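Local coordinates for protein acarbose Kinase Mak1 (Uncultured bacterium, PDB 6WB4) that probably phosphorylates the antidiabetic drug acarbose with ATP, as a carbohydrate kinase of the pfkB (ribokinase) family found in the human microbiome, at residues P44-V48 and D49-V53; N65-A68 and L69-A73; A188-H191 and K192-Y196; S306-D309 and V310-E314. All coordinates share one frame; numbering follows the deposited sequence.

Contact 1: residues P44-V48 and D49-V53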
loop_
_atom_site.group_PDB
_atom_site.type_symbol
_atom_site.label_atom_id
_atom_site.label_comp_id
_atom_site.label_asym_id
_atom_site.label_seq_id
_atom_site.Cartn_x
_atom_site.Cartn_y
_atom_site.Cartn_z
ATOM N N PRO B 44 -5.308 -11.133 14.191
ATOM C CA PRO B 44 -5.109 -9.701 14.439
ATOM C C PRO B 44 -3.649 -9.263 14.550
ATOM O O PRO B 44 -2.763 -10.055 14.880
ATOM C CB PRO B 44 -5.826 -9.485 15.772
ATOM C CG PRO B 44 -5.662 -10.777 16.478
ATOM C CD PRO B 44 -5.720 -11.843 15.415
ATOM N N LEU B 45 -3.422 -7.989 14.250
ATOM C CA LEU B 45 -2.091 -7.399 14.231
ATOM C C LEU B 45 -1.408 -7.367 15.598
ATOM O O LEU B 45 -2.032 -7.021 16.605
ATOM C CB LEU B 45 -2.171 -5.979 13.669
ATOM C CG LEU B 45 -2.639 -5.880 12.214
ATOM C CD1 LEU B 45 -2.626 -4.437 11.733
ATOM C CD2 LEU B 45 -1.796 -6.763 11.302
ATOM N N PRO B 46 -0.112 -7.726 15.621
ATOM C CA PRO B 46 0.786 -7.594 16.774
ATOM C C PRO B 46 0.775 -6.186 17.356
ATOM O O PRO B 46 0.487 -5.225 16.642
ATOM C CB PRO B 46 2.157 -7.930 16.188
ATOM C CG PRO B 46 1.852 -8.858 15.061
ATOM C CD PRO B 46 0.561 -8.359 14.473
ATOM N N VAL B 47 1.088 -6.071 18.640
ATOM C CA VAL B 47 0.964 -4.802 19.344
ATOM C C VAL B 47 2.238 -3.948 19.302
ATOM O O VAL B 47 3.094 -4.024 20.183
ATOM C CB VAL B 47 0.539 -5.046 20.814
ATOM C CG1 VAL B 47 -0.924 -5.450 20.879
ATOM C CG2 VAL B 47 1.428 -6.105 21.478
ATOM N N VAL B 48 2.358 -3.134 18.259
ATOM C CA VAL B 48 3.528 -2.280 18.100
ATOM C C VAL B 48 3.198 -0.979 17.356
ATOM O O VAL B 48 2.212 -0.906 16.625
ATOM C CB VAL B 48 4.659 -3.036 17.363
ATOM C CG1 VAL B 48 4.375 -3.112 15.871
ATOM C CG2 VAL B 48 6.005 -2.384 17.627
ATOM N N ASP B 49 4.006 0.058 17.574
ATOM C CA ASP B 49 3.861 1.305 16.832
ATOM C C ASP B 49 4.273 1.084 15.386
ATOM O O ASP B 49 3.743 1.712 14.467
ATOM C CB ASP B 49 4.707 2.418 17.452
ATOM C CG ASP B 49 3.887 3.383 18.278
ATOM O OD1 ASP B 49 2.650 3.415 18.105
ATOM O OD2 ASP B 49 4.481 4.112 19.101
ATOM N N SER B 50 5.222 0.174 15.200
ATOM C CA SER B 50 5.765 -0.103 13.888
ATOM C C SER B 50 6.539 -1.409 13.862
ATOM O O SER B 50 7.377 -1.662 14.723
ATOM C CB SER B 50 6.673 1.044 13.439
ATOM O OG SER B 50 7.900 1.035 14.146
HETATM N N MSE B 51 6.242 -2.244 12.872
HETATM C CA MSE B 51 7.047 -3.426 12.598
HETATM C C MSE B 51 7.404 -3.423 11.128
HETATM O O MSE B 51 6.715 -2.797 10.323
HETATM C CB MSE B 51 6.304 -4.708 12.962
HETATM C CG MSE B 51 5.159 -5.051 12.027
HETATM SE SE MSE B 51 4.197 -6.632 12.633
HETATM C CE MSE B 51 5.704 -7.639 13.366
HETATM N N MSE B 52 8.480 -4.108 10.770
HETATM C CA MSE B 52 8.881 -4.146 9.372
HETATM C C MSE B 52 8.344 -5.410 8.699
HETATM O O MSE B 52 8.104 -6.425 9.354
HETATM C CB MSE B 52 10.405 -4.049 9.235
HETATM C CG MSE B 52 11.157 -5.364 9.329
HETATM SE SE MSE B 52 13.078 -5.125 9.047
HETATM C CE MSE B 52 13.607 -7.000 9.033
ATOM N N VAL B 53 8.139 -5.318 7.388
ATOM C CA VAL B 53 7.537 -6.385 6.593
ATOM C C VAL B 53 8.407 -6.645 5.374
ATOM O O VAL B 53 9.238 -5.802 5.030
ATOM C CB VAL B 53 6.100 -6.027 6.137
ATOM C CG1 VAL B 53 5.164 -5.924 7.322
ATOM C CG2 VAL B 53 6.096 -4.737 5.330
#
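In the loop that brings the chain from strand 34-39 into the short strand 51-52, Pro-46 and Val-48 meet the selenomethionine Met-51 on the inside of a bend. The CB of Met-51 lies 3.8 Å from Val-48 CG1, the branch set between backbone N and carbonyl carbon (chi1 77°), while Val-48 CG2 turns to the following peptide, 3.3 Å from Ser-50 O. Further out, the Met-51 chain bends at its last torsion (chi3 -35°) and crosses the pyrrolidine of Pro-46 at about a right angle, its SE 4.0 Å from Pro-46 CG. Lys-41 also touches both Pro-46 and Met-51. No hydrogen bond joins the two halves of the bend; within 44-48, a weak one runs from Val-48 N to Pro-46 O at 3.2 Å. Strand 51-52 then pairs in parallel with a strand of the second subunit, so the sheet runs on across the dimer interface, consistent with the shared lids of ribokinase-like dimers. There Met-51 packs on Leu-129 of that subunit and Ser-50 on its Ser-128. The CB of Ser-50 points away from the bend, and its side chain comes about 4 Å (nearest atoms) from a bound AC1 unit; Met-52 touches a glucose.

Contact 2: residues N65-A68 and L69-A73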
loop_
_atom_site.group_PDB
_atom_site.type_symbol
_atom_site.label_atom_id
_atom_site.label_comp_id
_atom_site.label_asym_id
_atom_site.label_seq_id
_atom_site.Cartn_x
_atom_site.Cartn_y
_atom_site.Cartn_z
ATOM N N ASN B 65 -10.483 -7.724 -13.122
ATOM C CA ASN B 65 -9.334 -8.258 -13.814
ATOM C C ASN B 65 -9.238 -9.783 -13.850
ATOM O O ASN B 65 -8.787 -10.361 -14.833
ATOM C CB ASN B 65 -8.082 -7.662 -13.159
ATOM C CG ASN B 65 -6.810 -8.166 -13.776
ATOM O OD1 ASN B 65 -6.548 -7.951 -14.958
ATOM N ND2 ASN B 65 -5.997 -8.838 -12.972
ATOM N N GLY B 66 -9.680 -10.440 -12.792
ATOM C CA GLY B 66 -9.594 -11.887 -12.742
ATOM C C GLY B 66 -10.369 -12.581 -13.837
ATOM O O GLY B 66 -9.837 -13.477 -14.500
ATOM N N VAL B 67 -11.616 -12.154 -14.041
ATOM C CA VAL B 67 -12.483 -12.740 -15.059
ATOM C C VAL B 67 -11.919 -12.552 -16.468
ATOM O O VAL B 67 -11.868 -13.508 -17.251
ATOM C CB VAL B 67 -13.894 -12.158 -14.990
ATOM C CG1 VAL B 67 -14.729 -12.676 -16.148
ATOM C CG2 VAL B 67 -14.542 -12.518 -13.653
ATOM N N ALA B 68 -11.470 -11.336 -16.775
ATOM C CA ALA B 68 -10.882 -11.053 -18.085
ATOM C C ALA B 68 -9.675 -11.950 -18.367
ATOM O O ALA B 68 -9.506 -12.452 -19.485
ATOM C CB ALA B 68 -10.480 -9.589 -18.186
ATOM N N LEU B 69 -8.845 -12.145 -17.346
ATOM C CA LEU B 69 -7.642 -12.966 -17.459
ATOM C C LEU B 69 -7.978 -14.442 -17.659
ATOM O O LEU B 69 -7.387 -15.109 -18.513
ATOM C CB LEU B 69 -6.779 -12.805 -16.209
ATOM C CG LEU B 69 -5.781 -11.656 -16.088
ATOM C CD1 LEU B 69 -5.264 -11.605 -14.660
ATOM C CD2 LEU B 69 -4.609 -11.859 -17.067
ATOM N N GLY B 70 -8.932 -14.939 -16.876
ATOM C CA GLY B 70 -9.390 -16.313 -17.000
ATOM C C GLY B 70 -9.898 -16.633 -18.397
ATOM O O GLY B 70 -9.551 -17.661 -18.982
ATOM N N VAL B 71 -10.721 -15.738 -18.927
ATOM C CA VAL B 71 -11.272 -15.879 -20.264
ATOM C C VAL B 71 -10.182 -15.869 -21.336
ATOM O O VAL B 71 -10.184 -16.686 -22.268
ATOM C CB VAL B 71 -12.281 -14.754 -20.552
ATOM C CG1 VAL B 71 -12.645 -14.740 -22.024
ATOM C CG2 VAL B 71 -13.528 -14.932 -19.689
ATOM N N HIS B 72 -9.258 -14.927 -21.207
ATOM C CA HIS B 72 -8.168 -14.810 -22.166
ATOM C C HIS B 72 -7.282 -16.062 -22.117
ATOM O O HIS B 72 -6.862 -16.587 -23.152
ATOM C CB HIS B 72 -7.347 -13.560 -21.881
ATOM C CG HIS B 72 -6.337 -13.251 -22.938
ATOM N ND1 HIS B 72 -5.090 -13.838 -22.972
ATOM C CD2 HIS B 72 -6.383 -12.406 -23.995
ATOM C CE1 HIS B 72 -4.412 -13.370 -24.004
ATOM N NE2 HIS B 72 -5.172 -12.495 -24.639
ATOM N N ALA B 73 -7.044 -16.553 -20.906
ATOM C CA ALA B 73 -6.198 -17.717 -20.687
ATOM C C ALA B 73 -6.730 -18.950 -21.419
ATOM O O ALA B 73 -5.964 -19.833 -21.807
ATOM C CB ALA B 73 -6.072 -18.000 -19.177
#
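Two donors grip the carbonyl oxygen Ala-68 O: the backbone amide His-72 N, at 3.0 Å, and the hydroxyl of Ser-78, at the start of strand 78-84. The first bond belongs to the i to i+4 series of helix 65-73, packed against the large central sheet of the alpha/beta kinase fold. The same series joins Gly-70 N to Gly-66 O at 2.9 Å and Val-71 N to Val-67 O at 3.0 Å. On the sheet side, Val-67 and Ala-68 pack on Val-28 of strand 24-29. Val-71, one turn on from Val-67, packs on Ser-78 and on Ala-271 and Cys-275 of helix 265-280. The two valines touch loosely, Val-67 CG1 to Val-71 CG2 at 4.4 Å. A bound calcium ion lies about 4 Å from the side chain of Val-67, which puts this turn close to the ion site. Elsewhere on the helix, Leu-69 crosses Asn-65 obliquely. With CG opposite the backbone N (chi1 179°), the Asn-65 amide swings out to the side of the helix, where the Leu-69 side chain reaches it with one methyl branch. Its ND2 comes 3.3 Å from Leu-69 CD1 and also makes a weak hydrogen bond to Gly-61 O.

Contact 3: residues A188-H191 and K192-Y196. With GLC (alpha-D-glucopyranose), chain D.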
loop_
_atom_site.group_PDB
_atom_site.type_symbol
_atom_site.label_atom_id
_atom_site.label_comp_id
_atom_site.label_asym_id
_atom_site.label_seq_id
_atom_site.Cartn_x
_atom_site.Cartn_y
_atom_site.Cartn_z
ATOM N N ALA B 188 -29.753 -6.545 1.185
ATOM C CA ALA B 188 -29.283 -5.226 0.749
ATOM C C ALA B 188 -29.810 -4.855 -0.640
ATOM O O ALA B 188 -29.762 -5.658 -1.573
ATOM C CB ALA B 188 -27.759 -5.181 0.766
ATOM N N ASP B 189 -30.302 -3.628 -0.767
ATOM C CA ASP B 189 -30.970 -3.179 -1.986
ATOM C C ASP B 189 -29.982 -2.828 -3.095
ATOM O O ASP B 189 -30.324 -2.844 -4.282
ATOM C CB ASP B 189 -31.859 -1.978 -1.676
ATOM C CG ASP B 189 -32.972 -2.323 -0.705
ATOM O OD1 ASP B 189 -33.918 -3.034 -1.113
ATOM O OD2 ASP B 189 -32.891 -1.896 0.470
ATOM N N TYR B 190 -28.756 -2.504 -2.698
ATOM C CA TYR B 190 -27.727 -2.085 -3.644
ATOM C C TYR B 190 -27.544 -3.082 -4.784
ATOM O O TYR B 190 -27.367 -2.690 -5.936
ATOM C CB TYR B 190 -26.382 -1.881 -2.936
ATOM C CG TYR B 190 -25.300 -1.519 -3.909
ATOM C CD1 TYR B 190 -25.092 -0.200 -4.281
ATOM C CD2 TYR B 190 -24.522 -2.503 -4.504
ATOM C CE1 TYR B 190 -24.131 0.128 -5.206
ATOM C CE2 TYR B 190 -23.553 -2.183 -5.429
ATOM C CZ TYR B 190 -23.361 -0.871 -5.768
ATOM O OH TYR B 190 -22.397 -0.557 -6.679
ATOM N N HIS B 191 -27.567 -4.368 -4.448
ATOM C CA HIS B 191 -27.247 -5.429 -5.399
ATOM C C HIS B 191 -28.407 -5.830 -6.306
ATOM O O HIS B 191 -28.199 -6.448 -7.346
ATOM C CB HIS B 191 -26.773 -6.676 -4.647
ATOM C CG HIS B 191 -25.682 -6.412 -3.658
ATOM N ND1 HIS B 191 -25.869 -5.642 -2.531
ATOM C CD2 HIS B 191 -24.393 -6.829 -3.618
ATOM C CE1 HIS B 191 -24.745 -5.592 -1.840
ATOM N NE2 HIS B 191 -23.834 -6.303 -2.481
ATOM N N LYS B 192 -29.622 -5.474 -5.916
ATOM C CA LYS B 192 -30.813 -6.064 -6.516
ATOM C C LYS B 192 -30.920 -5.859 -8.033
ATOM O O LYS B 192 -31.310 -6.780 -8.754
ATOM C CB LYS B 192 -32.057 -5.530 -5.804
ATOM C CG LYS B 192 -32.348 -6.258 -4.491
ATOM C CD LYS B 192 -33.501 -5.624 -3.730
ATOM C CE LYS B 192 -33.683 -6.259 -2.356
ATOM N NZ LYS B 192 -34.725 -5.560 -1.553
ATOM N N ASP B 193 -30.553 -4.676 -8.518
ATOM C CA ASP B 193 -30.570 -4.413 -9.954
ATOM C C ASP B 193 -29.744 -5.447 -10.721
ATOM O O ASP B 193 -30.119 -5.885 -11.809
ATOM C CB ASP B 193 -30.029 -3.014 -10.249
ATOM C CG ASP B 193 -31.103 -1.949 -10.209
ATOM O OD1 ASP B 193 -32.265 -2.264 -10.533
ATOM O OD2 ASP B 193 -30.779 -0.791 -9.874
ATOM N N PHE B 194 -28.612 -5.828 -10.141
ATOM C CA PHE B 194 -27.735 -6.825 -10.726
ATOM C C PHE B 194 -28.304 -8.230 -10.558
ATOM O O PHE B 194 -28.276 -9.045 -11.488
ATOM C CB PHE B 194 -26.353 -6.753 -10.088
ATOM C CG PHE B 194 -25.669 -5.422 -10.243
ATOM C CD1 PHE B 194 -24.935 -5.132 -11.375
ATOM C CD2 PHE B 194 -25.728 -4.477 -9.235
ATOM C CE1 PHE B 194 -24.289 -3.917 -11.508
ATOM C CE2 PHE B 194 -25.079 -3.264 -9.360
ATOM C CZ PHE B 194 -24.359 -2.984 -10.498
ATOM N N ALA B 195 -28.823 -8.508 -9.365
ATOM C CA ALA B 195 -29.401 -9.812 -9.060
ATOM C C ALA B 195 -30.598 -10.120 -9.950
ATOM O O ALA B 195 -30.779 -11.261 -10.366
ATOM C CB ALA B 195 -29.801 -9.883 -7.601
ATOM N N TYR B 196 -31.412 -9.105 -10.242
ATOM C CA TYR B 196 -32.641 -9.315 -11.014
ATOM C C TYR B 196 -32.446 -8.986 -12.487
ATOM O O TYR B 196 -33.356 -9.172 -13.297
ATOM C CB TYR B 196 -33.792 -8.465 -10.466
ATOM C CG TYR B 196 -34.082 -8.655 -8.994
ATOM C CD1 TYR B 196 -33.780 -9.846 -8.347
ATOM C CD2 TYR B 196 -34.662 -7.635 -8.253
ATOM C CE1 TYR B 196 -34.048 -10.011 -6.998
ATOM C CE2 TYR B 196 -34.930 -7.788 -6.910
ATOM C CZ TYR B 196 -34.624 -8.975 -6.285
ATOM O OH TYR B 196 -34.892 -9.120 -4.944
HETATM C C1 GLC D . -21.458 -1.386 -2.590
HETATM C C2 GLC D . -21.957 -2.736 -2.080
HETATM C C3 GLC D . -20.780 -3.615 -1.668
HETATM C C4 GLC D . -19.822 -3.747 -2.853
HETATM C C5 GLC D . -19.376 -2.352 -3.297
HETATM C C6 GLC D . -18.415 -2.422 -4.480
HETATM O O2 GLC D . -22.858 -2.542 -0.980
HETATM O O3 GLC D . -21.260 -4.895 -1.232
HETATM O O4 GLC D . -18.696 -4.565 -2.522
HETATM O O5 GLC D . -20.522 -1.573 -3.661
HETATM O O6 GLC D . -18.049 -1.094 -4.876
#
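Asp-189 and Lys-192 lie side by side and point the same way, the lysine stretched out beyond CG so that its ammonium reaches the carboxylate in a salt bridge: Lys-192 NZ lies 2.7 Å from Asp-189 OD1, 35° above the carboxylate plane. Their backbones are joined too, Lys-192 N bonding to Asp-189 O from well above the carbonyl plane. The next two rings are turned across each other: Tyr-190 CD2 sits 3.9 Å above the His-191 ring, toward its rim, while His-191 ND1 lies in plane at the edge of the tyrosine ring. Together they build part of the glycan pocket of this kinase. One face of Tyr-190 carries the glucose, whose C1 stands 3.6 Å above the ring centre. His-191 works instead with its edge, NE2 and glucose O3 sharing a hydrogen bond of 3.2 Å near the imidazole plane. Trp-184 stacks on His-191, and Tyr-190 OH is bonded to Ile-159 O, contacts that would restrain both rings. Behind them begins helix 192-195, where His-191 O takes Ala-195 N at 3.0 Å. Phe-194, packed on Leu-181 and Leu-167, turns its ring edge to that same carbonyl oxygen, and its CE2 comes 4.4 Å from Tyr-190 CE2, obliquely to the tyrosine ring.

Contact 4: residues S306-D309 and V310-E314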
loop_
_atom_site.group_PDB
_atom_site.type_symbol
_atom_site.label_atom_id
_atom_site.label_comp_id
_atom_site.label_asym_id
_atom_site.label_seq_id
_atom_site.Cartn_x
_atom_site.Cartn_y
_atom_site.Cartn_z
ATOM N N SER B 306 -2.473 -17.489 -11.806
ATOM C CA SER B 306 -2.432 -18.496 -12.853
ATOM C C SER B 306 -3.817 -19.027 -13.193
ATOM O O SER B 306 -4.588 -19.369 -12.302
ATOM C CB SER B 306 -1.520 -19.647 -12.436
ATOM O OG SER B 306 -1.458 -20.627 -13.454
ATOM N N PHE B 307 -4.127 -19.102 -14.484
ATOM C CA PHE B 307 -5.442 -19.578 -14.912
ATOM C C PHE B 307 -5.319 -20.784 -15.826
ATOM O O PHE B 307 -4.431 -20.850 -16.674
ATOM C CB PHE B 307 -6.217 -18.456 -15.601
ATOM C CG PHE B 307 -6.484 -17.270 -14.704
ATOM C CD1 PHE B 307 -5.520 -16.284 -14.520
ATOM C CD2 PHE B 307 -7.683 -17.159 -14.026
ATOM C CE1 PHE B 307 -5.753 -15.209 -13.690
ATOM C CE2 PHE B 307 -7.924 -16.079 -13.187
ATOM C CZ PHE B 307 -6.956 -15.103 -13.020
ATOM N N VAL B 308 -6.201 -21.756 -15.623
ATOM C CA VAL B 308 -6.175 -22.982 -16.412
ATOM C C VAL B 308 -6.327 -22.656 -17.903
ATOM O O VAL B 308 -7.091 -21.762 -18.271
ATOM C CB VAL B 308 -7.279 -23.954 -15.955
ATOM C CG1 VAL B 308 -8.673 -23.420 -16.332
ATOM C CG2 VAL B 308 -7.056 -25.328 -16.547
ATOM N N ASP B 309 -5.566 -23.344 -18.755
ATOM C CA ASP B 309 -5.687 -23.159 -20.202
ATOM C C ASP B 309 -6.605 -24.226 -20.794
ATOM O O ASP B 309 -7.089 -25.084 -20.060
ATOM C CB ASP B 309 -4.306 -23.163 -20.882
ATOM C CG ASP B 309 -3.546 -24.485 -20.725
ATOM O OD1 ASP B 309 -4.138 -25.518 -20.350
ATOM O OD2 ASP B 309 -2.327 -24.488 -21.007
ATOM N N VAL B 310 -6.845 -24.171 -22.107
ATOM C CA VAL B 310 -7.762 -25.107 -22.773
ATOM C C VAL B 310 -7.366 -26.572 -22.624
ATOM O O VAL B 310 -8.182 -27.410 -22.241
ATOM C CB VAL B 310 -7.881 -24.811 -24.290
ATOM C CG1 VAL B 310 -8.565 -25.963 -25.007
ATOM C CG2 VAL B 310 -8.626 -23.525 -24.526
ATOM N N GLU B 311 -6.120 -26.876 -22.964
ATOM C CA GLU B 311 -5.608 -28.239 -22.924
ATOM C C GLU B 311 -5.854 -28.876 -21.557
ATOM O O GLU B 311 -6.256 -30.032 -21.460
ATOM C CB GLU B 311 -4.115 -28.231 -23.257
ATOM C CG GLU B 311 -3.461 -29.585 -23.418
ATOM C CD GLU B 311 -1.949 -29.468 -23.537
ATOM O OE1 GLU B 311 -1.374 -28.540 -22.922
ATOM O OE2 GLU B 311 -1.333 -30.291 -24.250
ATOM N N THR B 312 -5.632 -28.103 -20.500
ATOM C CA THR B 312 -5.739 -28.626 -19.140
ATOM C C THR B 312 -7.197 -28.723 -18.658
ATOM O O THR B 312 -7.564 -29.670 -17.954
ATOM C CB THR B 312 -4.917 -27.770 -18.165
ATOM O OG1 THR B 312 -3.566 -27.672 -18.642
ATOM C CG2 THR B 312 -4.934 -28.383 -16.772
ATOM N N LEU B 313 -8.025 -27.746 -19.026
ATOM C CA LEU B 313 -9.443 -27.789 -18.673
ATOM C C LEU B 313 -10.058 -29.065 -19.206
ATOM O O LEU B 313 -10.615 -29.851 -18.442
ATOM C CB LEU B 313 -10.201 -26.598 -19.245
ATOM C CG LEU B 313 -11.702 -26.524 -18.921
ATOM C CD1 LEU B 313 -11.955 -26.562 -17.422
ATOM C CD2 LEU B 313 -12.330 -25.295 -19.533
ATOM N N GLU B 314 -9.891 -29.283 -20.513
ATOM C CA GLU B 314 -10.420 -30.458 -21.206
ATOM C C GLU B 314 -9.931 -31.764 -20.593
ATOM O O GLU B 314 -10.725 -32.669 -20.337
ATOM C CB GLU B 314 -10.026 -30.421 -22.686
ATOM C CG GLU B 314 -10.704 -29.331 -23.499
ATOM C CD GLU B 314 -10.337 -29.396 -24.968
ATOM O OE1 GLU B 314 -9.344 -30.083 -25.309
ATOM O OE2 GLU B 314 -11.041 -28.757 -25.780
#
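The extended backbone of 306-309 turns into helix 310-318 at Asp-309, whose carbonyl oxygen, Asp-309 O, takes the helical bond from Leu-313 N at 3.0 Å. The Asp-309 side chain folds back over this first turn. Its CG stands between the backbone N and the carbonyl carbon (chi1 62°), which brings OD1 to the amide of Thr-312. There Asp-309 OD1 accepts two hydrogen bonds from one residue: Thr-312 N at 3.0 Å, close to the C-O axis of the carboxylate, and Thr-312 OG1 at 2.8 Å, on the syn side and 27° out of the plane. The two donors come from opposite faces of that plane, which should restrict the rotation of the carboxylate. Its negative charge at the amino end of the helix would probably be eased by the helix dipole. Against this, Asp-309 OD2 lies 4.6 Å from Glu-311 OE1, a like charge that also has a long, weak ion pair with Arg-315. Next to the polar pair, Val-308 CG2 rests 3.6 Å from Thr-312 CB and 4.3 Å from Leu-313 CB, and Trp-296 of helix 283-298 packs on both Val-308 and Thr-312. Leu-313 continues this apolar layer onto Val-292 of the same helix. An aspartate N-cap bonded to the amide three residues on, with Val-308 before the cap touching Leu-313 four residues beyond it, is the N-capped helix start with a hydrophobic staple.

Following the chain from the N terminus, the four contacts come in series, each local, and none nests in or crosses another. Contact 1 bends the loop into strand 51-52, at the dimer interface and about 32 Å from the chain's centre (centre to centre). Contact 2 follows within helix 65-73, against the central sheet. Contact 3 turns the loop after strand 176-180 into helix 192-195 at the glycan pocket, and contact 4 starts the last helix. Contacts 2 and 4 alone touch: Phe-307 lies along helix 65-73, its CD2 3.5 Å from Gly-70 CA, tying the approach to the C-terminal helix to that earlier helix.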